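Local coordinates for manganese-binding protein (Chlamydia trachomatis, PDB 6NSI), which binds divalent iron, manganese and nickel, with a preference for Fe(2+), and delivers them to the membrane permease of an ABC transporter for import, at residues 147-152 / 272-277; 82-87 / 110-115; 17-20 / 24-27. All blocks are in the same frame, centred on the assembly; numbering follows the deposited sequence.

Interaction 1: 147-152 / 272-277; sequences DRWAAR and HNVRTI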
# COMPACT_ATOMS: atom_id res chain seq x y z
N ASP A 147 2.10 13.71 -3.62
CA ASP A 147 2.42 12.94 -4.82
C ASP A 147 3.49 13.63 -5.67
O ASP A 147 4.43 12.98 -6.14
CB ASP A 147 1.14 12.68 -5.62
CG ASP A 147 1.40 11.92 -6.90
OD1 ASP A 147 1.81 10.73 -6.82
OD2 ASP A 147 1.22 12.51 -7.98
N ARG A 148 3.35 14.94 -5.88
CA ARG A 148 4.37 15.70 -6.60
C ARG A 148 5.71 15.61 -5.90
O ARG A 148 6.75 15.42 -6.54
CB ARG A 148 3.95 17.17 -6.74
CG ARG A 148 2.92 17.45 -7.83
CD ARG A 148 2.78 18.96 -8.12
NE ARG A 148 2.39 19.74 -6.94
CZ ARG A 148 1.14 19.86 -6.48
NH1 ARG A 148 0.13 19.25 -7.10
NH2 ARG A 148 0.90 20.58 -5.39
N TRP A 149 5.71 15.78 -4.57
CA TRP A 149 6.94 15.68 -3.79
C TRP A 149 7.60 14.32 -3.96
O TRP A 149 8.82 14.23 -4.11
CB TRP A 149 6.64 15.94 -2.31
CG TRP A 149 7.79 15.56 -1.41
CD1 TRP A 149 8.93 16.29 -1.18
CD2 TRP A 149 7.93 14.36 -0.64
NE1 TRP A 149 9.75 15.62 -0.30
CE2 TRP A 149 9.16 14.43 0.04
CE3 TRP A 149 7.11 13.23 -0.47
CZ2 TRP A 149 9.62 13.40 0.89
CZ3 TRP A 149 7.55 12.22 0.38
CH2 TRP A 149 8.80 12.31 1.05
N ALA A 150 6.81 13.24 -3.91
CA ALA A 150 7.36 11.90 -4.07
C ALA A 150 7.97 11.72 -5.45
O ALA A 150 9.11 11.25 -5.59
CB ALA A 150 6.27 10.85 -3.82
N ALA A 151 7.23 12.11 -6.50
CA ALA A 151 7.71 11.93 -7.86
C ALA A 151 9.00 12.71 -8.07
O ALA A 151 9.95 12.20 -8.68
CB ALA A 151 6.63 12.37 -8.85
N ARG A 152 9.07 13.93 -7.54
CA ARG A 152 10.27 14.74 -7.69
C ARG A 152 11.44 14.13 -6.93
O ARG A 152 12.56 14.05 -7.46
CB ARG A 152 10.00 16.17 -7.24
CG ARG A 152 9.25 17.03 -8.27
CD ARG A 152 8.43 18.16 -7.61
NE ARG A 152 8.91 18.45 -6.25
CZ ARG A 152 8.13 18.83 -5.23
NH1 ARG A 152 6.82 18.96 -5.38
NH2 ARG A 152 8.68 19.05 -4.03
N HIS A 272 8.02 8.46 4.94
CA HIS A 272 9.17 7.68 5.37
C HIS A 272 9.62 6.70 4.29
O HIS A 272 10.83 6.54 4.05
CB HIS A 272 8.85 6.91 6.66
CG HIS A 272 9.85 5.84 6.98
ND1 HIS A 272 10.89 6.03 7.87
CD2 HIS A 272 10.00 4.58 6.49
CE1 HIS A 272 11.62 4.93 7.93
NE2 HIS A 272 11.10 4.04 7.10
N ASN A 273 8.67 6.02 3.64
CA ASN A 273 9.02 5.08 2.58
C ASN A 273 9.74 5.79 1.44
O ASN A 273 10.74 5.28 0.92
CB ASN A 273 7.76 4.39 2.05
CG ASN A 273 7.30 3.24 2.94
OD1 ASN A 273 8.03 2.76 3.81
ND2 ASN A 273 6.08 2.78 2.71
N VAL A 274 9.25 6.97 1.05
CA VAL A 274 9.87 7.69 -0.06
C VAL A 274 11.26 8.17 0.33
O VAL A 274 12.21 8.06 -0.46
CB VAL A 274 8.96 8.85 -0.51
CG1 VAL A 274 9.71 9.78 -1.47
CG2 VAL A 274 7.70 8.29 -1.18
N ARG A 275 11.40 8.71 1.54
CA ARG A 275 12.71 9.14 2.02
C ARG A 275 13.70 7.98 2.04
O ARG A 275 14.82 8.09 1.54
CB ARG A 275 12.59 9.75 3.42
CG ARG A 275 12.05 11.17 3.45
CD ARG A 275 11.87 11.70 4.89
NE ARG A 275 10.65 12.51 5.00
CZ ARG A 275 10.60 13.82 4.77
NH1 ARG A 275 11.71 14.48 4.44
NH2 ARG A 275 9.44 14.48 4.88
N THR A 276 13.28 6.86 2.64
CA THR A 276 14.13 5.67 2.72
C THR A 276 14.55 5.19 1.33
O THR A 276 15.74 5.00 1.07
CB THR A 276 13.38 4.58 3.49
OG1 THR A 276 13.08 5.08 4.80
CG2 THR A 276 14.24 3.28 3.63
N ILE A 277 13.60 5.03 0.42
CA ILE A 277 13.96 4.51 -0.90
C ILE A 277 14.84 5.51 -1.65
O ILE A 277 15.85 5.13 -2.26
CB ILE A 277 12.68 4.15 -1.68
CG1 ILE A 277 12.01 2.94 -0.99
CG2 ILE A 277 12.97 3.89 -3.19
CD1 ILE A 277 10.74 2.51 -1.63

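Interaction 2: 82-87 / 110-115; sequences QRLLNK and WGAAVK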
# COMPACT_ATOMS: atom_id res chain seq x y z
N GLN A 82 -12.90 -1.74 -5.98
CA GLN A 82 -13.89 -2.02 -7.01
C GLN A 82 -14.49 -0.73 -7.55
O GLN A 82 -14.69 -0.60 -8.76
CB GLN A 82 -14.98 -2.93 -6.46
CG GLN A 82 -15.93 -3.42 -7.53
CD GLN A 82 -15.22 -4.17 -8.64
OE1 GLN A 82 -14.39 -5.05 -8.38
NE2 GLN A 82 -15.52 -3.81 -9.89
N ARG A 83 -14.79 0.22 -6.67
CA ARG A 83 -15.31 1.51 -7.13
C ARG A 83 -14.30 2.23 -8.01
O ARG A 83 -14.67 2.82 -9.03
CB ARG A 83 -15.71 2.36 -5.93
CG ARG A 83 -16.81 1.73 -5.09
CD ARG A 83 -17.46 2.74 -4.17
NE ARG A 83 -18.52 2.13 -3.36
CZ ARG A 83 -19.49 2.80 -2.74
NH1 ARG A 83 -19.56 4.12 -2.84
NH2 ARG A 83 -20.41 2.15 -2.03
N LEU A 84 -13.02 2.17 -7.65
CA LEU A 84 -11.99 2.75 -8.50
C LEU A 84 -11.89 2.02 -9.83
O LEU A 84 -11.70 2.64 -10.88
CB LEU A 84 -10.65 2.74 -7.77
CG LEU A 84 -10.52 3.75 -6.64
CD1 LEU A 84 -9.15 3.63 -5.99
CD2 LEU A 84 -10.74 5.15 -7.19
N LEU A 85 -12.04 0.69 -9.81
CA LEU A 85 -12.03 -0.07 -11.06
C LEU A 85 -13.26 0.23 -11.90
O LEU A 85 -13.18 0.22 -13.13
CB LEU A 85 -11.92 -1.56 -10.77
CG LEU A 85 -10.50 -2.12 -10.58
CD1 LEU A 85 -10.52 -3.65 -10.49
CD2 LEU A 85 -9.56 -1.66 -11.70
N ASN A 86 -14.40 0.52 -11.25
CA ASN A 86 -15.64 0.84 -11.96
C ASN A 86 -15.51 2.10 -12.82
O ASN A 86 -16.42 2.39 -13.61
CB ASN A 86 -16.78 1.04 -10.94
CG ASN A 86 -17.37 -0.29 -10.43
OD1 ASN A 86 -16.85 -1.38 -10.70
ND2 ASN A 86 -18.47 -0.19 -9.67
N LYS A 87 -14.41 2.84 -12.70
CA LYS A 87 -14.22 4.08 -13.43
C LYS A 87 -12.90 4.12 -14.18
O LYS A 87 -12.49 5.20 -14.63
CB LYS A 87 -14.32 5.29 -12.48
CG LYS A 87 -15.59 5.32 -11.64
CD LYS A 87 -15.39 6.07 -10.34
CE LYS A 87 -16.09 7.42 -10.36
NZ LYS A 87 -16.71 7.73 -9.04
N TRP A 110 -4.35 6.42 -4.51
CA TRP A 110 -4.97 6.51 -3.20
C TRP A 110 -5.73 7.83 -3.03
O TRP A 110 -6.71 7.88 -2.28
CB TRP A 110 -3.92 6.36 -2.10
CG TRP A 110 -4.50 5.80 -0.81
CD1 TRP A 110 -4.43 6.37 0.43
CD2 TRP A 110 -5.22 4.56 -0.64
NE1 TRP A 110 -5.06 5.57 1.36
CE2 TRP A 110 -5.55 4.45 0.73
CE3 TRP A 110 -5.61 3.54 -1.52
CZ2 TRP A 110 -6.26 3.37 1.24
CZ3 TRP A 110 -6.32 2.45 -1.00
CH2 TRP A 110 -6.63 2.38 0.37
N GLY A 111 -5.31 8.88 -3.72
CA GLY A 111 -6.12 10.09 -3.76
C GLY A 111 -7.48 9.83 -4.37
O GLY A 111 -8.51 10.26 -3.84
N ALA A 112 -7.51 9.11 -5.50
CA ALA A 112 -8.78 8.69 -6.07
C ALA A 112 -9.57 7.83 -5.09
O ALA A 112 -10.79 7.99 -4.95
CB ALA A 112 -8.54 7.93 -7.37
N ALA A 113 -8.89 6.91 -4.39
CA ALA A 113 -9.54 6.13 -3.34
C ALA A 113 -10.17 7.05 -2.29
O ALA A 113 -11.31 6.85 -1.87
CB ALA A 113 -8.53 5.19 -2.68
N VAL A 114 -9.42 8.06 -1.85
CA VAL A 114 -9.96 8.99 -0.87
C VAL A 114 -11.16 9.75 -1.44
O VAL A 114 -12.12 10.04 -0.71
CB VAL A 114 -8.85 9.93 -0.37
CG1 VAL A 114 -9.42 11.07 0.44
CG2 VAL A 114 -7.84 9.13 0.46
N LYS A 115 -11.16 9.99 -2.74
CA LYS A 115 -12.31 10.66 -3.39
C LYS A 115 -13.54 9.79 -3.20
O LYS A 115 -14.59 10.33 -2.93
CB LYS A 115 -12.05 10.94 -4.87
CG LYS A 115 -12.58 12.27 -5.36
CD LYS A 115 -12.20 12.60 -6.77
CE LYS A 115 -10.72 12.43 -7.01
NZ LYS A 115 -9.92 13.46 -6.31

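Interaction 3: 17-20 / 24-27; sequences RITG and KNIV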
# COMPACT_ATOMS: atom_id res chain seq x y z
N ARG A 17 -9.79 11.85 8.47
CA ARG A 17 -9.51 13.22 8.06
C ARG A 17 -10.72 13.85 7.39
O ARG A 17 -10.94 15.06 7.54
CB ARG A 17 -8.30 13.26 7.11
CG ARG A 17 -6.92 13.35 7.80
CD ARG A 17 -6.61 14.78 8.26
NE ARG A 17 -5.80 15.55 7.30
CZ ARG A 17 -6.25 16.58 6.58
NH1 ARG A 17 -7.52 16.96 6.68
NH2 ARG A 17 -5.43 17.22 5.75
N ILE A 18 -11.50 13.07 6.64
CA ILE A 18 -12.71 13.61 6.03
C ILE A 18 -13.75 13.92 7.10
O ILE A 18 -14.41 14.96 7.04
CB ILE A 18 -13.27 12.64 4.98
CG1 ILE A 18 -12.31 12.52 3.80
CG2 ILE A 18 -14.65 13.11 4.51
CD1 ILE A 18 -12.64 11.36 2.90
N THR A 19 -13.92 13.03 8.08
CA THR A 19 -15.01 13.19 9.04
C THR A 19 -14.65 14.07 10.23
O THR A 19 -15.55 14.71 10.79
CB THR A 19 -15.49 11.83 9.58
OG1 THR A 19 -14.42 11.15 10.26
CG2 THR A 19 -16.03 10.95 8.46
N GLY A 20 -13.38 14.12 10.62
CA GLY A 20 -13.01 14.78 11.86
C GLY A 20 -13.85 14.32 13.04
O GLY A 20 -14.13 13.14 13.21
N LYS A 24 -17.09 8.56 15.11
CA LYS A 24 -16.05 7.74 15.71
C LYS A 24 -15.58 6.70 14.70
O LYS A 24 -16.37 5.86 14.25
CB LYS A 24 -16.54 7.09 17.00
CG LYS A 24 -17.07 8.12 17.98
CD LYS A 24 -17.97 7.55 19.05
CE LYS A 24 -18.21 8.60 20.12
NZ LYS A 24 -19.41 9.44 19.82
N ASN A 25 -14.30 6.76 14.36
CA ASN A 25 -13.72 5.86 13.39
C ASN A 25 -13.04 4.73 14.13
O ASN A 25 -12.26 4.97 15.06
CB ASN A 25 -12.71 6.59 12.50
CG ASN A 25 -13.38 7.44 11.45
OD1 ASN A 25 -13.97 6.92 10.51
ND2 ASN A 25 -13.34 8.77 11.63
N ILE A 26 -13.34 3.50 13.74
CA ILE A 26 -12.66 2.34 14.29
C ILE A 26 -11.93 1.64 13.14
O ILE A 26 -12.29 1.76 11.97
CB ILE A 26 -13.61 1.36 15.01
CG1 ILE A 26 -14.91 1.16 14.23
CG2 ILE A 26 -13.93 1.86 16.42
CD1 ILE A 26 -15.81 0.04 14.80
N VAL A 27 -10.88 0.92 13.50
CA VAL A 27 -10.11 0.17 12.53
C VAL A 27 -10.03 -1.27 13.00
O VAL A 27 -9.80 -1.53 14.19
CB VAL A 27 -8.70 0.77 12.32
CG1 VAL A 27 -7.84 0.69 13.59
CG2 VAL A 27 -8.02 0.08 11.17

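Interaction 1: 147-152 / 272-277
Trp-149 and Ala-150 meet Val-274 and Arg-275 where two nearly parallel helices pack side by side, their local axes 10.3 Å apart and inclined by 12°. Helix 129-154 is long, consistent with the single connecting helix that spans both lobes in solute-binding proteins of this family; helix 266-280 lies against it. The apolar contacts centre on Val-274, a branched residue whose two methyls serve different neighbours. CG1 lies 3.7 Å from Trp-149 CH2, in an oblique approach to the far end of the six-membered ring, while CG2 reaches Ala-150 CB at 3.9 Å. Alanine suits this place because its small side chain leaves room for Val-274 where Ala-150 CA and Val-274 CA are 6.3 Å apart. Trp-149 instead bridges the gap: with CG anti to the backbone N (chi1 167°) the indole extends toward the other helix. Its indole N-H is used elsewhere, NE1 donating to Leu-286 O. The remaining contact pairs the indole with Arg-275, an exposed residue whose long chain bends at chi3 to lay its guanidinium by the ring. The two planes are 42° apart, and Trp-149 CZ2 stands 4.0 Å from Arg-275 CZ, over the centre of the guanidinium face.

Interaction 2: 82-87 / 110-115
Leu-84 of helix 80-85 and the alanine pair Ala-112 and Ala-113 of helix 107-124 form a small helix-to-helix packing site that joins the short helix after strand 77-79 to helix 107-124. The meeting is wholly apolar across the contact, with no hydrogen bond between the segments. Leu-84 supplies both methyls. CD2 comes to 3.5 Å from Ala-112 CB, and CD1 lies 3.7 Å from Ala-113 CB and equally close to the backbone N of Ala-113. The forked end of leucine is thus spread over two consecutive residues, touching main chain as well as methyls. Its CG stands anti to the carbonyl carbon (chi1 -73°), which carries the fork outward to the neighbouring helix. Alanine fits both positions because a bare methyl leaves the helix backbone within reach, and Leu-84 CA is 6.6 Å from Ala-113 CA.

Ala-113 also serves its own helix: its CB sits 3.5 Å above the indole plane of Trp-110, toward the rim, while Trp-110 NE1 is held by Met-10 O. Gln-82 and Asn-86 keep clear of the contact, Gln-82 NE2 donating to Asn-86 OD1 at 2.9 Å and tying together two amides one turn apart. Arg-83 and Lys-87 do extend to helix 107-124, Arg-83 touching Glu-116 and Ala-120, and Lys-87 NZ forming a salt bridge with Glu-116. A helix that follows the outer strand of the parallel sheet and packs on another helix is consistent with the alpha/beta lobe of metal-binding solute-binding proteins.

Interaction 3: 17-20 / 24-27
Thr-19 and Asn-25 face each other across the return of a beta-alpha-beta unit, their CA atoms 8.6 Å apart, where helix 9-19 gives way at Gly-20 to a short turn that leads into strand 24-27. Gly-20 is the first residue to leave helical geometry and does so with positive phi, a backbone setting easily adopted by a residue without a side chain. The unit runs from strand 3-6 through helix 9-19 to strand 24-27, which is an outer strand of the parallel sheet and pairs with 3-6 through backbone bonds such as those of Lys-24 with Ile-2 and Val-4.

A single polar link carries the contact. Asn-25 points from the strand toward the helix, and its amide nitrogen ND2 donates to Thr-19 OG1. The threonine hydroxyl occupies the position between its backbone N and carbonyl carbon (chi1 61°), and this turns OG1 toward the strand while the methyl CG2 stands anti to the carbonyl carbon. Threonine suits this place: one branch offers a hydrogen-bonding oxygen, and the buried side chain also touches Phe-132 and Leu-121. The same OG1 also has a weak hydrogen bond with Val-15 O, one turn back in the helix. Asparagine is short enough to fit between strand and helix, where its side chain rests on Cys-12, Val-15 and Ser-16, yet its amide still has an N-H to give. That bond spans 3.0 Å from ND2 to Thr-19 OG1 with an N-H...O angle of 155°, and OG1 lies only 2° out of the amide plane of Asn-25.

Overall arrangement
Interactions 2 and 3 adjoin one another: Val-114 O, on helix 107-124, packs 3.9 Å from Ile-18 CD1 on helix 9-19, so these two helices pack against each other between the two contacts, although the contact centres are 19 Å apart. Interaction 1 stands apart, its centre 21 Å from that of interaction 2 and 26 Å from that of interaction 3. Helices 107-124 and 129-154 follow each other in the chain, and the second runs from near interaction 3 to interaction 1. Iron is bound by His-36, His-102, His-168 and Asp-260; interactions 1 and 3 lie away from it, while the Leu-84 side chain is about 12 Å from that of His-102.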